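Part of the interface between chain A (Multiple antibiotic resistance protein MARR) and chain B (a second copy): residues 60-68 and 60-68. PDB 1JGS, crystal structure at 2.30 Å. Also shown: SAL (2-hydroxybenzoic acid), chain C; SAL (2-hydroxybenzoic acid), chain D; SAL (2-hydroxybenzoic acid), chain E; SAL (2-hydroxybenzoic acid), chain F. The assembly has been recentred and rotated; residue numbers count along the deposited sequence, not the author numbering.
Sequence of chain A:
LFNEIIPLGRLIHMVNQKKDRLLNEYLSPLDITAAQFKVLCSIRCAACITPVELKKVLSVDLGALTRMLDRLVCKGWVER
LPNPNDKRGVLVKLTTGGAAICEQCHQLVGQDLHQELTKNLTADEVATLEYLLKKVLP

Chain A (60-68) VDLGALTRM
Chain B, residues 60-68: VDLGALTRM

How is the backbone of each stretch laid out, and how do the two copies face each other? An exact two-fold axis relates them, so every statement about one chain holds for the other. Val60(A) is extended (phi/psi -141/163) and Asp61(A) follows at -67/135; from Leu62(A) onward the chain is helical, with phi between -56 and -74 and psi between -24 and -49, and the helix runs on past Met68(A). The helical ladder includes Thr66(A) N to Leu62(A) O at 3.0 Å and Met68(A) N to Ala64(A) O at 3.0 Å. The two helical segments run roughly antiparallel. Across the axis the CA of Asp61(A) lies 6.4 Å from the CA of Ala64(B), and the reciprocal pair matches. The contact is small, burying 213 Å² in total.

What charged groups meet across the axis? Two symmetric salt bridges form, each also a hydrogen bond. Arg67(B) NH2 donates to Asp61(A) OD1 at 3.1 Å, and Arg67(A) NH2 donates to Asp61(B) OD1 at 3.1 Å, both nearly linear at 178°. The carboxylate oxygen sits at the edge of the guanidinium, near its plane, where an N-H can point straight at it. Arg67(A) and Arg67(B) reach this position with chi1 -62° (m), chi2 -158° (t), chi3 -58° (m) and chi4 -73°. The two acids also come close, Asp61(A) OD1 to Asp61(B) OD1 being 3.7 Å; each of these like-charged oxygens has an arginine partner from the opposite chain.

How does one aspartate serve both its own helix and its neighbour, and which other side chain bonds within its chain? Asp61(A) takes chi1 174° (t) and chi2 -159°, with its CA-to-CB bond toward the other stretch. In its N-cap position, Asp61(A) OD2 accepts from Gly63(A) N at 3.2 Å and 151°, satisfying an amide in the first turn that lacks a helical acceptor. OD2 of Asp61(A) also lies 3.1 Å from Arg67(B) NH2. Thr66(A) (chi1 -47°, m) meets salicylate: Thr66(A) OG1 donates to Leu62(A) O at 2.9 Å and accepts from O2 of SAL (chain C) at 2.9 Å.

What packs without polar bonding, and what lies apart from the contact? Ala64(B) also points toward the partner, and its methyl lies against the acid: Ala64(B) CB is 3.6 Å from Asp61(A) OD1, with Ala64(A) CB equally near Asp61(B) OD1. Leu62(A) (chi1 -171°, chi2 62°) leads away at its end, while Leu65(A), Thr66(A) and Met68(A) are out of reach.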

# COMPACT_ATOMS: atom_id res chain seq x y z
N VAL A 60 9.09 1.69 3.63
CA VAL A 60 9.86 0.64 2.98
C VAL A 60 11.17 0.38 3.71
O VAL A 60 11.62 1.19 4.53
CB VAL A 60 10.17 1.05 1.51
CG1 VAL A 60 11.16 0.11 0.88
CG2 VAL A 60 8.87 1.08 0.70
N ASP A 61 11.76 -0.77 3.43
CA ASP A 61 13.03 -1.14 4.03
C ASP A 61 14.07 -0.16 3.47
O ASP A 61 14.09 0.11 2.27
CB ASP A 61 13.41 -2.57 3.63
CG ASP A 61 14.79 -2.96 4.10
OD1 ASP A 61 15.37 -3.91 3.53
OD2 ASP A 61 15.31 -2.34 5.05
N LEU A 62 14.92 0.36 4.35
CA LEU A 62 15.93 1.31 3.92
C LEU A 62 16.85 0.66 2.90
O LEU A 62 17.22 1.27 1.90
CB LEU A 62 16.75 1.81 5.11
CG LEU A 62 17.69 2.98 4.80
CD1 LEU A 62 16.86 4.16 4.35
CD2 LEU A 62 18.52 3.34 6.01
N GLY A 63 17.21 -0.60 3.16
CA GLY A 63 18.10 -1.31 2.26
C GLY A 63 17.60 -1.36 0.82
O GLY A 63 18.37 -1.15 -0.12
N ALA A 64 16.31 -1.62 0.66
CA ALA A 64 15.72 -1.72 -0.67
C ALA A 64 15.59 -0.35 -1.32
O ALA A 64 15.54 -0.24 -2.54
CB ALA A 64 14.36 -2.37 -0.58
N LEU A 65 15.55 0.70 -0.50
CA LEU A 65 15.43 2.06 -1.00
C LEU A 65 16.76 2.50 -1.59
O LEU A 65 16.81 3.07 -2.69
CB LEU A 65 15.04 3.01 0.14
CG LEU A 65 14.75 4.44 -0.34
CD1 LEU A 65 13.51 4.41 -1.20
CD2 LEU A 65 14.56 5.37 0.85
N THR A 66 17.83 2.21 -0.86
CA THR A 66 19.19 2.54 -1.26
C THR A 66 19.51 1.93 -2.61
O THR A 66 20.03 2.61 -3.49
CB THR A 66 20.22 2.01 -0.24
OG1 THR A 66 19.79 2.33 1.09
CG2 THR A 66 21.59 2.63 -0.48
N ARG A 67 19.22 0.64 -2.75
CA ARG A 67 19.48 -0.04 -4.02
C ARG A 67 18.57 0.59 -5.06
O ARG A 67 18.98 0.81 -6.19
CB ARG A 67 19.18 -1.55 -3.91
CG ARG A 67 20.05 -2.29 -2.91
CD ARG A 67 20.12 -3.79 -3.20
NE ARG A 67 18.81 -4.43 -3.21
CZ ARG A 67 18.08 -4.68 -2.12
NH1 ARG A 67 18.54 -4.34 -0.92
NH2 ARG A 67 16.90 -5.27 -2.23
N MET A 68 17.34 0.87 -4.67
CA MET A 68 16.36 1.49 -5.56
C MET A 68 16.87 2.85 -6.05
O MET A 68 16.83 3.15 -7.25
CB MET A 68 15.03 1.69 -4.81
CG MET A 68 14.06 2.65 -5.49
SD MET A 68 13.42 1.98 -7.01
CE MET A 68 11.93 1.13 -6.37
N VAL B 60 7.05 -6.82 -1.61
CA VAL B 60 8.11 -6.35 -0.73
C VAL B 60 9.45 -6.93 -1.12
O VAL B 60 9.53 -7.91 -1.88
CB VAL B 60 7.78 -6.75 0.74
CG1 VAL B 60 8.97 -6.50 1.65
CG2 VAL B 60 6.56 -5.98 1.24
N ASP B 61 10.51 -6.30 -0.63
CA ASP B 61 11.86 -6.77 -0.90
C ASP B 61 12.00 -8.12 -0.20
O ASP B 61 11.60 -8.27 0.96
CB ASP B 61 12.89 -5.78 -0.33
CG ASP B 61 14.31 -6.28 -0.44
OD1 ASP B 61 15.18 -5.79 0.31
OD2 ASP B 61 14.58 -7.15 -1.29
N LEU B 62 12.57 -9.09 -0.89
CA LEU B 62 12.74 -10.41 -0.32
C LEU B 62 13.61 -10.33 0.93
O LEU B 62 13.33 -10.97 1.94
CB LEU B 62 13.37 -11.37 -1.33
CG LEU B 62 13.38 -12.84 -0.90
CD1 LEU B 62 11.95 -13.31 -0.74
CD2 LEU B 62 14.11 -13.70 -1.92
N GLY B 63 14.67 -9.53 0.85
CA GLY B 63 15.57 -9.39 1.97
C GLY B 63 14.88 -8.96 3.26
O GLY B 63 15.16 -9.49 4.33
N ALA B 64 13.97 -8.00 3.14
CA ALA B 64 13.26 -7.49 4.31
C ALA B 64 12.24 -8.49 4.81
O ALA B 64 11.86 -8.46 5.98
CB ALA B 64 12.58 -6.18 3.96
N LEU B 65 11.79 -9.38 3.93
CA LEU B 65 10.81 -10.39 4.29
C LEU B 65 11.48 -11.47 5.14
O LEU B 65 10.95 -11.89 6.18
CB LEU B 65 10.22 -11.03 3.03
CG LEU B 65 9.07 -12.00 3.33
CD1 LEU B 65 7.91 -11.21 3.89
CD2 LEU B 65 8.66 -12.75 2.07
N THR B 66 12.66 -11.89 4.69
CA THR B 66 13.45 -12.91 5.36
C THR B 66 13.75 -12.49 6.78
O THR B 66 13.58 -13.28 7.72
CB THR B 66 14.80 -13.13 4.64
OG1 THR B 66 14.58 -13.24 3.22
CG2 THR B 66 15.48 -14.40 5.14
N ARG B 67 14.22 -11.26 6.95
CA ARG B 67 14.53 -10.76 8.29
C ARG B 67 13.22 -10.68 9.06
O ARG B 67 13.16 -11.01 10.23
CB ARG B 67 15.18 -9.36 8.23
CG ARG B 67 16.51 -9.32 7.50
CD ARG B 67 17.35 -8.11 7.91
NE ARG B 67 16.68 -6.84 7.67
CZ ARG B 67 16.49 -6.30 6.46
NH1 ARG B 67 16.93 -6.92 5.37
NH2 ARG B 67 15.87 -5.14 6.35
N MET B 68 12.17 -10.24 8.37
CA MET B 68 10.84 -10.13 8.97
C MET B 68 10.36 -11.50 9.47
O MET B 68 9.89 -11.64 10.61
CB MET B 68 9.85 -9.59 7.93
CG MET B 68 8.39 -9.78 8.31
SD MET B 68 7.91 -8.75 9.69
CE MET B 68 7.36 -7.25 8.79
C1' SAL C . 21.44 7.28 0.14
O1' SAL C . 22.27 8.26 -0.20
O2' SAL C . 21.04 6.47 -0.70
C1 SAL C . 21.01 7.24 1.55
C2 SAL C . 20.09 6.21 2.01
C3 SAL C . 19.67 6.15 3.36
C4 SAL C . 20.12 7.08 4.29
C5 SAL C . 21.12 8.21 3.83
C6 SAL C . 21.51 8.22 2.49
O2 SAL C . 19.59 5.26 1.18
C1' SAL D . 14.30 -1.69 -8.10
O1' SAL D . 14.14 -1.43 -9.39
O2' SAL D . 15.43 -1.55 -7.53
C1 SAL D . 13.09 -2.15 -7.39
C2 SAL D . 13.14 -2.47 -5.96
C3 SAL D . 11.97 -2.91 -5.26
C4 SAL D . 10.75 -3.06 -5.94
C5 SAL D . 10.69 -2.73 -7.49
C6 SAL D . 11.86 -2.29 -8.11
O2 SAL D . 14.29 -2.35 -5.21
C1' SAL E . 12.85 -18.17 4.17
O1' SAL E . 12.88 -19.42 4.62
O2' SAL E . 12.81 -17.21 4.95
C1 SAL E . 12.86 -18.00 2.70
C2 SAL E . 12.82 -16.66 2.12
C3 SAL E . 12.82 -16.47 0.72
C4 SAL E . 12.86 -17.55 -0.15
C5 SAL E . 12.90 -19.01 0.45
C6 SAL E . 12.90 -19.15 1.83
O2 SAL E . 12.78 -15.54 2.89
C1' SAL F . 10.46 -6.17 11.21
O1' SAL F . 9.89 -6.20 12.41
O2' SAL F . 11.39 -6.97 10.90
C1 SAL F . 9.92 -5.15 10.28
C2 SAL F . 10.46 -5.03 8.92
C3 SAL F . 9.94 -4.05 8.02
C4 SAL F . 8.91 -3.18 8.41
C5 SAL F . 8.32 -3.31 9.88
C6 SAL F . 8.86 -4.29 10.71
O2 SAL F . 11.47 -5.83 8.45